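Local coordinates for putative transcriptional regulator protein, LacI family (Rhizobium etli, PDB 3MIZ) that probably regulates transcription by binding cis-regulatory DNA as a LacI-type repressor, at residues V74-V77 against I83-P86; E61-F66 against I93-I98; Y254-E259 against R278-K283. All coordinates share one frame; numbering follows the deposited sequence.

Interaction 1: V74-V77 against I83-P86; sequences VLYV and IVDP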
loop_
_atom_site.group_PDB
_atom_site.type_symbol
_atom_site.label_atom_id
_atom_site.label_comp_id
_atom_site.label_asym_id
_atom_site.label_seq_id
_atom_site.Cartn_x
_atom_site.Cartn_y
_atom_site.Cartn_z
ATOM N N VAL A 74 -18.638 -10.926 -12.412
ATOM C CA VAL A 74 -18.137 -9.949 -11.449
ATOM C C VAL A 74 -17.459 -10.592 -10.248
ATOM O O VAL A 74 -17.930 -11.592 -9.709
ATOM C CB VAL A 74 -19.280 -9.051 -10.890
ATOM C CG1 VAL A 74 -18.783 -8.252 -9.671
ATOM C CG2 VAL A 74 -19.772 -8.105 -11.952
ATOM N N LEU A 75 -16.337 -10.015 -9.843
ATOM C CA LEU A 75 -15.653 -10.476 -8.653
ATOM C C LEU A 75 -15.885 -9.331 -7.677
ATOM O O LEU A 75 -15.387 -8.224 -7.866
ATOM C CB LEU A 75 -14.166 -10.685 -8.932
ATOM C CG LEU A 75 -13.944 -11.870 -9.874
ATOM C CD1 LEU A 75 -12.521 -11.872 -10.393
ATOM C CD2 LEU A 75 -14.264 -13.166 -9.126
ATOM N N TYR A 76 -16.703 -9.594 -6.668
ATOM C CA TYR A 76 -17.041 -8.612 -5.649
ATOM C C TYR A 76 -15.961 -8.739 -4.589
ATOM O O TYR A 76 -15.951 -9.702 -3.824
ATOM C CB TYR A 76 -18.394 -8.961 -5.046
ATOM C CG TYR A 76 -19.030 -7.827 -4.315
ATOM C CD1 TYR A 76 -19.710 -6.831 -5.014
ATOM C CD2 TYR A 76 -18.980 -7.751 -2.922
ATOM C CE1 TYR A 76 -20.333 -5.794 -4.357
ATOM C CE2 TYR A 76 -19.604 -6.709 -2.250
ATOM C CZ TYR A 76 -20.283 -5.734 -2.980
ATOM O OH TYR A 76 -20.926 -4.701 -2.337
ATOM N N VAL A 77 -15.066 -7.759 -4.536
ATOM C CA VAL A 77 -13.945 -7.802 -3.608
ATOM C C VAL A 77 -13.933 -6.668 -2.590
ATOM O O VAL A 77 -14.023 -5.490 -2.941
ATOM C CB VAL A 77 -12.610 -7.763 -4.399
ATOM C CG1 VAL A 77 -11.423 -7.914 -3.454
ATOM C CG2 VAL A 77 -12.611 -8.839 -5.465
ATOM N N ILE A 83 -19.126 -8.778 5.918
ATOM C CA ILE A 83 -20.316 -9.590 5.704
ATOM C C ILE A 83 -21.251 -8.548 5.092
ATOM O O ILE A 83 -21.586 -7.551 5.745
ATOM C CB ILE A 83 -20.926 -10.109 7.022
ATOM C CG1 ILE A 83 -19.947 -11.052 7.727
ATOM C CG2 ILE A 83 -22.212 -10.871 6.727
ATOM C CD1 ILE A 83 -20.423 -11.484 9.116
ATOM N N VAL A 84 -21.644 -8.754 3.839
ATOM C CA VAL A 84 -22.499 -7.790 3.164
ATOM C C VAL A 84 -23.126 -8.340 1.897
ATOM O O VAL A 84 -22.527 -9.161 1.193
ATOM C CB VAL A 84 -21.699 -6.517 2.799
ATOM C CG1 VAL A 84 -20.481 -6.888 1.964
ATOM C CG2 VAL A 84 -22.580 -5.535 2.027
ATOM N N ASP A 85 -24.353 -7.902 1.633
ATOM C CA ASP A 85 -25.067 -8.299 0.427
ATOM C C ASP A 85 -24.775 -7.240 -0.623
ATOM O O ASP A 85 -24.911 -6.043 -0.362
ATOM C CB ASP A 85 -26.579 -8.336 0.673
ATOM C CG ASP A 85 -27.068 -9.694 1.125
ATOM O OD1 ASP A 85 -26.236 -10.549 1.508
ATOM O OD2 ASP A 85 -28.300 -9.906 1.103
ATOM N N PRO A 86 -24.355 -7.656 -1.824
ATOM C CA PRO A 86 -24.088 -6.615 -2.821
ATOM C C PRO A 86 -25.391 -5.866 -3.125
ATOM O O PRO A 86 -26.476 -6.433 -3.009
ATOM C CB PRO A 86 -23.596 -7.405 -4.033
ATOM C CG PRO A 86 -22.979 -8.648 -3.415
ATOM C CD PRO A 86 -23.975 -8.990 -2.319
HETATM O O HOH W 1 -23.263 -3.608 -0.713
#
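Pro86 lies with its ring carbons over one face of the Tyr76 phenol ring. Its CG sits 3.8 Å from the centroid of the Tyr76 ring and only 3° off the ring normal, which makes this a CH-pi contact over the middle of the aromatic face. The same proline reaches further along the ring with its CB, 3.7 Å from Tyr76 CE1, and the hydroxyl end lies by the proline backbone, with Tyr76 OH 3.7 Å from Pro86 CA. Val84 approaches differently: its CG1 comes up at the ring edge, near the plane, 4.3 Å from Tyr76 CE2. The ring is thus met on a face by one residue of the loop and at its rim by another. With CG anti to the backbone N (chi1 -162°), the phenol of Tyr76 is directed from strand 73-78 at 83-86.

Between these two neighbours in the loop, Asp85 points its CB away, and its OD2 hydrogen-bonds with Thr104 OG1. Its backbone still takes part: a water accepts from Tyr76 OH at 3.0 Å and donates to Asp85 O at the same length. Trp63 of helix 56-68 also packs against both Tyr76 and Pro86, so the pair belongs to a small apolar cluster beside the parallel sheet of this lobe. Chemically, the contact divides the labour within one side chain: the aromatic carbons hold the loop through dispersion and CH-pi attraction, while the hydroxyl reaches the loop backbone through a single water.

Interaction 2: E61-F66 against I93-I98; sequences EIWKMF and IPTVMI
Trp63 and Thr95 approach head-on, and the indole presents its edge rather than a face. Thr95 OG1 lies in the plane of the ring, 3.4 Å from Trp63 CH2, so the hydroxyl oxygen meets the C-H rim of the six-membered ring. The threonine methyl CG2 stands farther off, 4.0 Å from the same Trp63 CH2. That hydroxyl has its own fixed partner: with OG1 beside the backbone N (chi1 -60°) it is turned back to Ile93 O, to which Thr95 OG1 donates at 2.8 Å from 42° above the carbonyl plane. A valine in place of Thr95 would probably leave Ile93 O without this donor and put a methyl where the indole edge now meets an oxygen.

Ile93 fills in beside this pair. Its CB lies near the indole plane, 4.5 Å from Trp63 CZ3, while its CD1 reaches the helix at Phe66 CB, 4.2 Å away. The phenylalanine ring itself leads away from 93-98 and packs on Ile19 and Ile71, and on Leu48 of the second subunit. On the pyrrole side of the indole, Trp63 NE1 hydrogen-bonds to Glu59 OE2, one turn earlier in the same helix, so its polar and apolar ends are both engaged.

Helix 56-68 lies on strands 15-20 and 73-78 of a largely parallel sheet, and Trp63 reaches across to Thr95 on strand 95-97, beyond which Met97 carries the sheet on to 110-113. This is the alpha/beta layering found in the Rossmann-like lobes of periplasmic-binding-protein-type domains of LacI-family regulators.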
loop_
_atom_site.group_PDB
_atom_site.type_symbol
_atom_site.label_atom_id
_atom_site.label_comp_id
_atom_site.label_asym_id
_atom_site.label_seq_id
_atom_site.Cartn_x
_atom_site.Cartn_y
_atom_site.Cartn_z
ATOM N N GLU A 61 -25.344 1.910 -9.422
ATOM C CA GLU A 61 -24.999 2.479 -10.718
ATOM C C GLU A 61 -23.874 1.688 -11.393
ATOM O O GLU A 61 -23.855 1.539 -12.618
ATOM C CB GLU A 61 -24.590 3.944 -10.523
ATOM C CG GLU A 61 -23.860 4.588 -11.685
ATOM C CD GLU A 61 -23.568 6.059 -11.430
ATOM O OE1 GLU A 61 -23.071 6.386 -10.330
ATOM O OE2 GLU A 61 -23.830 6.891 -12.328
ATOM N N ILE A 62 -22.938 1.178 -10.597
ATOM C CA ILE A 62 -21.828 0.410 -11.157
ATOM C C ILE A 62 -22.291 -0.921 -11.730
ATOM O O ILE A 62 -21.806 -1.348 -12.773
ATOM C CB ILE A 62 -20.727 0.167 -10.109
ATOM C CG1 ILE A 62 -20.014 1.491 -9.814
ATOM C CG2 ILE A 62 -19.735 -0.888 -10.617
ATOM C CD1 ILE A 62 -18.999 1.423 -8.697
ATOM N N TRP A 63 -23.227 -1.580 -11.054
ATOM C CA TRP A 63 -23.743 -2.850 -11.551
ATOM C C TRP A 63 -24.452 -2.605 -12.881
ATOM O O TRP A 63 -24.331 -3.392 -13.827
ATOM C CB TRP A 63 -24.731 -3.463 -10.561
ATOM C CG TRP A 63 -24.083 -4.136 -9.392
ATOM C CD1 TRP A 63 -23.877 -3.612 -8.145
ATOM C CD2 TRP A 63 -23.567 -5.470 -9.360
ATOM N NE1 TRP A 63 -23.265 -4.549 -7.335
ATOM C CE2 TRP A 63 -23.067 -5.698 -8.057
ATOM C CE3 TRP A 63 -23.481 -6.500 -10.308
ATOM C CZ2 TRP A 63 -22.491 -6.913 -7.677
ATOM C CZ3 TRP A 63 -22.905 -7.713 -9.928
ATOM C CH2 TRP A 63 -22.419 -7.906 -8.622
ATOM N N LYS A 64 -25.200 -1.506 -12.931
ATOM C CA LYS A 64 -25.937 -1.118 -14.125
ATOM C C LYS A 64 -24.928 -0.899 -15.253
ATOM O O LYS A 64 -25.132 -1.348 -16.379
ATOM C CB LYS A 64 -26.718 0.169 -13.844
ATOM C CG LYS A 64 -28.016 0.298 -14.605
ATOM C CD LYS A 64 -28.873 1.427 -14.040
ATOM C CE LYS A 64 -29.251 1.185 -12.577
ATOM N NZ LYS A 64 -30.039 -0.069 -12.387
HETATM N N MSE A 65 -23.838 -0.209 -14.939
HETATM C CA MSE A 65 -22.789 0.049 -15.921
HETATM C C MSE A 65 -22.205 -1.252 -16.459
HETATM O O MSE A 65 -21.999 -1.395 -17.667
HETATM C CB MSE A 65 -21.667 0.889 -15.305
HETATM C CG MSE A 65 -20.355 0.841 -16.095
HETATM SE SE MSE A 65 -19.111 2.200 -15.529
HETATM C CE MSE A 65 -19.970 3.679 -16.424
ATOM N N PHE A 66 -21.923 -2.200 -15.569
ATOM C CA PHE A 66 -21.356 -3.467 -16.010
ATOM C C PHE A 66 -22.302 -4.248 -16.913
ATOM O O PHE A 66 -21.865 -4.872 -17.880
ATOM C CB PHE A 66 -20.928 -4.327 -14.815
ATOM C CG PHE A 66 -19.574 -3.962 -14.263
ATOM C CD1 PHE A 66 -18.583 -3.456 -15.101
ATOM C CD2 PHE A 66 -19.276 -4.146 -12.918
ATOM C CE1 PHE A 66 -17.314 -3.140 -14.609
ATOM C CE2 PHE A 66 -18.007 -3.833 -12.419
ATOM C CZ PHE A 66 -17.029 -3.330 -13.262
ATOM N N ILE A 93 -25.836 -10.787 -12.834
ATOM C CA ILE A 93 -24.610 -11.182 -13.522
ATOM C C ILE A 93 -23.906 -12.209 -12.645
ATOM O O ILE A 93 -23.880 -12.055 -11.423
ATOM C CB ILE A 93 -23.647 -9.981 -13.698
ATOM C CG1 ILE A 93 -24.332 -8.861 -14.483
ATOM C CG2 ILE A 93 -22.372 -10.440 -14.401
ATOM C CD1 ILE A 93 -23.462 -7.627 -14.675
ATOM N N PRO A 94 -23.338 -13.272 -13.247
ATOM C CA PRO A 94 -22.642 -14.284 -12.440
ATOM C C PRO A 94 -21.635 -13.556 -11.553
ATOM O O PRO A 94 -20.843 -12.748 -12.047
ATOM C CB PRO A 94 -21.963 -15.153 -13.491
ATOM C CG PRO A 94 -22.957 -15.124 -14.622
ATOM C CD PRO A 94 -23.362 -13.658 -14.670
ATOM N N THR A 95 -21.665 -13.852 -10.257
ATOM C CA THR A 95 -20.790 -13.179 -9.304
ATOM C C THR A 95 -20.182 -14.091 -8.241
ATOM O O THR A 95 -20.831 -15.013 -7.753
ATOM C CB THR A 95 -21.574 -12.074 -8.573
ATOM O OG1 THR A 95 -22.056 -11.121 -9.529
ATOM C CG2 THR A 95 -20.700 -11.364 -7.548
ATOM N N VAL A 96 -18.927 -13.821 -7.894
ATOM C CA VAL A 96 -18.240 -14.562 -6.844
ATOM C C VAL A 96 -17.680 -13.501 -5.897
ATOM O O VAL A 96 -17.068 -12.526 -6.337
ATOM C CB VAL A 96 -17.088 -15.430 -7.391
ATOM C CG1 VAL A 96 -16.273 -16.006 -6.238
ATOM C CG2 VAL A 96 -17.651 -16.574 -8.230
HETATM N N MSE A 97 -17.925 -13.669 -4.605
HETATM C CA MSE A 97 -17.437 -12.714 -3.612
HETATM C C MSE A 97 -16.076 -13.155 -3.076
HETATM O O MSE A 97 -15.864 -14.334 -2.811
HETATM C CB MSE A 97 -18.449 -12.597 -2.462
HETATM C CG MSE A 97 -19.783 -12.002 -2.906
HETATM SE SE MSE A 97 -21.127 -12.004 -1.500
HETATM C CE MSE A 97 -20.380 -10.616 -0.403
ATOM N N ILE A 98 -15.154 -12.205 -2.937
ATOM C CA ILE A 98 -13.816 -12.511 -2.432
ATOM C C ILE A 98 -13.446 -11.597 -1.264
ATOM O O ILE A 98 -13.496 -10.367 -1.385
ATOM C CB ILE A 98 -12.749 -12.348 -3.533
ATOM C CG1 ILE A 98 -13.111 -13.225 -4.745
ATOM C CG2 ILE A 98 -11.373 -12.764 -2.977
ATOM C CD1 ILE A 98 -12.332 -12.876 -6.026
#

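Interaction 3: Y254-E259 against R278-K283; sequences YDLGRE and RVVSCK
Helical 254-259 and the strand and loop of 278-283 come nearest, backbone to backbone, at Leu256 and Val280, whose CA atoms are 7.5 Å apart. The first segment keeps regular helical bonding, with Glu259 N donating to Asp255 O. The second is a strand from 278 to 280, where Arg278 and Val280 point toward the helix and Val279 points away, the usual alternation along a strand.

At the centre the contact is apolar. Leu256 CD2 meets Val280 CG2 at 4.0 Å, the two branches lying alongside and pointing contrary ways. One turn on, at Glu259, the contact becomes ionic. Glu259 OE1 lies 3.9 Å from Arg278 NH1, a long salt bridge in which the side chains run roughly perpendicular and the carboxylate and guanidinium planes are 35° apart. The arginine chain, extended from CG to NE, carries its guanidinium to the glutamate. A water supplements this long bridge: it donates to Glu259 OE1 and to Glu259 O, each at 2.8 Å, and accepts from Arg278 NH1 at 3.0 Å, lying in the guanidinium plane at its edge. The water is thus gripped by three protein atoms and links the two charges. A second pair of opposite charges, Asp255 OD2 and Lys283 NZ, stands 4.6 Å apart, too far for a salt bridge, and probably adds only a mild electrostatic attraction.

This is helix-on-sheet packing within the periplasmic-binding-protein-like domain. Arg278 also forms a cation-pi contact with Trp263, farther along helix 253-268. Strand 277-285 runs between 110-113 and 248-250. Ile111 of strand 110-113 touches Leu256, Glu259 and Val280, completing the layer between helix and sheet, while helix 30-42 packs against Tyr254 and Arg258 of helix 253-268.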
loop_
_atom_site.group_PDB
_atom_site.type_symbol
_atom_site.label_atom_id
_atom_site.label_comp_id
_atom_site.label_asym_id
_atom_site.label_seq_id
_atom_site.Cartn_x
_atom_site.Cartn_y
_atom_site.Cartn_z
ATOM N N TYR A 254 -3.290 -13.300 -2.715
ATOM C CA TYR A 254 -2.969 -13.687 -4.078
ATOM C C TYR A 254 -3.767 -14.930 -4.483
ATOM O O TYR A 254 -4.383 -14.960 -5.554
ATOM C CB TYR A 254 -1.464 -13.954 -4.207
ATOM C CG TYR A 254 -1.032 -14.314 -5.610
ATOM C CD1 TYR A 254 -1.003 -13.355 -6.622
ATOM C CD2 TYR A 254 -0.693 -15.625 -5.933
ATOM C CE1 TYR A 254 -0.652 -13.697 -7.927
ATOM C CE2 TYR A 254 -0.338 -15.978 -7.230
ATOM C CZ TYR A 254 -0.321 -15.012 -8.224
ATOM O OH TYR A 254 0.006 -15.369 -9.516
ATOM N N ASP A 255 -3.769 -15.945 -3.622
ATOM C CA ASP A 255 -4.494 -17.182 -3.898
ATOM C C ASP A 255 -6.006 -16.970 -3.910
ATOM O O ASP A 255 -6.716 -17.617 -4.678
ATOM C CB ASP A 255 -4.142 -18.266 -2.876
ATOM C CG ASP A 255 -2.703 -18.740 -2.997
ATOM O OD1 ASP A 255 -2.197 -18.842 -4.137
ATOM O OD2 ASP A 255 -2.087 -19.023 -1.950
ATOM N N LEU A 256 -6.500 -16.086 -3.046
ATOM C CA LEU A 256 -7.936 -15.799 -3.017
ATOM C C LEU A 256 -8.362 -15.242 -4.366
ATOM O O LEU A 256 -9.428 -15.584 -4.880
ATOM C CB LEU A 256 -8.284 -14.782 -1.925
ATOM C CG LEU A 256 -8.356 -15.300 -0.488
ATOM C CD1 LEU A 256 -8.536 -14.134 0.479
ATOM C CD2 LEU A 256 -9.511 -16.283 -0.357
ATOM N N GLY A 257 -7.529 -14.369 -4.924
ATOM C CA GLY A 257 -7.823 -13.777 -6.216
ATOM C C GLY A 257 -7.796 -14.813 -7.328
ATOM O O GLY A 257 -8.721 -14.892 -8.133
ATOM N N ARG A 258 -6.739 -15.620 -7.377
ATOM C CA ARG A 258 -6.648 -16.648 -8.408
ATOM C C ARG A 258 -7.781 -17.661 -8.283
ATOM O O ARG A 258 -8.422 -18.013 -9.281
ATOM C CB ARG A 258 -5.303 -17.375 -8.320
ATOM C CG ARG A 258 -4.094 -16.500 -8.597
ATOM C CD ARG A 258 -2.838 -17.362 -8.639
ATOM N NE ARG A 258 -2.964 -18.428 -9.626
ATOM C CZ ARG A 258 -3.027 -18.220 -10.938
ATOM N NH1 ARG A 258 -2.968 -16.986 -11.416
ATOM N NH2 ARG A 258 -3.167 -19.242 -11.769
ATOM N N GLU A 259 -8.034 -18.133 -7.064
ATOM C CA GLU A 259 -9.104 -19.111 -6.853
ATOM C C GLU A 259 -10.471 -18.516 -7.177
ATOM O O GLU A 259 -11.298 -19.159 -7.826
ATOM C CB GLU A 259 -9.097 -19.624 -5.408
ATOM C CG GLU A 259 -7.991 -20.628 -5.094
ATOM C CD GLU A 259 -8.100 -21.891 -5.928
ATOM O OE1 GLU A 259 -9.196 -22.494 -5.971
ATOM O OE2 GLU A 259 -7.086 -22.286 -6.539
ATOM N N ARG A 278 -16.181 -21.018 1.003
ATOM C CA ARG A 278 -14.877 -21.668 1.051
ATOM C C ARG A 278 -14.031 -20.756 1.924
ATOM O O ARG A 278 -14.122 -19.532 1.814
ATOM C CB ARG A 278 -14.225 -21.730 -0.329
ATOM C CG ARG A 278 -14.875 -22.659 -1.327
ATOM C CD ARG A 278 -14.120 -22.564 -2.633
ATOM N NE ARG A 278 -14.615 -23.485 -3.645
ATOM C CZ ARG A 278 -14.089 -23.592 -4.861
ATOM N NH1 ARG A 278 -13.055 -22.830 -5.205
ATOM N NH2 ARG A 278 -14.588 -24.466 -5.727
ATOM N N VAL A 279 -13.227 -21.336 2.803
ATOM C CA VAL A 279 -12.367 -20.522 3.640
ATOM C C VAL A 279 -10.942 -21.033 3.459
ATOM O O VAL A 279 -10.656 -22.201 3.716
ATOM C CB VAL A 279 -12.781 -20.591 5.124
ATOM C CG1 VAL A 279 -11.953 -19.614 5.933
ATOM C CG2 VAL A 279 -14.257 -20.252 5.266
ATOM N N VAL A 280 -10.061 -20.156 2.989
ATOM C CA VAL A 280 -8.667 -20.521 2.753
ATOM C C VAL A 280 -7.787 -20.188 3.956
ATOM O O VAL A 280 -7.836 -19.085 4.491
ATOM C CB VAL A 280 -8.120 -19.801 1.503
ATOM C CG1 VAL A 280 -6.659 -20.179 1.274
ATOM C CG2 VAL A 280 -8.966 -20.156 0.288
ATOM N N SER A 281 -6.975 -21.152 4.374
ATOM C CA SER A 281 -6.099 -20.970 5.523
ATOM C C SER A 281 -5.039 -19.885 5.342
ATOM O O SER A 281 -4.676 -19.525 4.224
ATOM C CB SER A 281 -5.404 -22.295 5.852
ATOM O OG SER A 281 -4.625 -22.738 4.752
ATOM N N CYS A 282 -4.562 -19.360 6.466
ATOM C CA CYS A 282 -3.510 -18.352 6.473
ATOM C C CYS A 282 -2.232 -19.103 6.826
ATOM O O CYS A 282 -2.194 -19.835 7.810
ATOM C CB CYS A 282 -3.790 -17.290 7.535
ATOM S SG CYS A 282 -5.251 -16.280 7.193
ATOM N N LYS A 283 -1.196 -18.931 6.016
ATOM C CA LYS A 283 0.070 -19.614 6.253
ATOM C C LYS A 283 0.943 -18.911 7.279
ATOM O O LYS A 283 1.192 -17.715 7.175
ATOM C CB LYS A 283 0.851 -19.738 4.941
ATOM C CG LYS A 283 0.190 -20.624 3.898
ATOM C CD LYS A 283 0.985 -20.634 2.598
ATOM C CE LYS A 283 0.359 -21.562 1.566
ATOM N NZ LYS A 283 1.079 -21.508 0.263
HETATM O O HOH W 2 -11.396 -21.906 -7.553
#

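From the N terminus, helix 56-68 supplies the first half of interaction 2 and leads directly into strand 73-78. Interaction 1 then opens at 74-77 and closes a short loop at 83-86, wholly within the longer loop that ends when interaction 2 closes at 93-98. These two touch: strands 73-78 and 95-97 are neighbours in the parallel sheet, with a probable hydrogen bond between Tyr76 O and Ile98 N at 2.8 Å. Interaction 3 follows later in series, joining helix 253-268 to strand 277-285. It meets interaction 2 where Leu256 packs on Ile98, linking that sheet to the late helix, whereas interactions 1 and 3 do not touch.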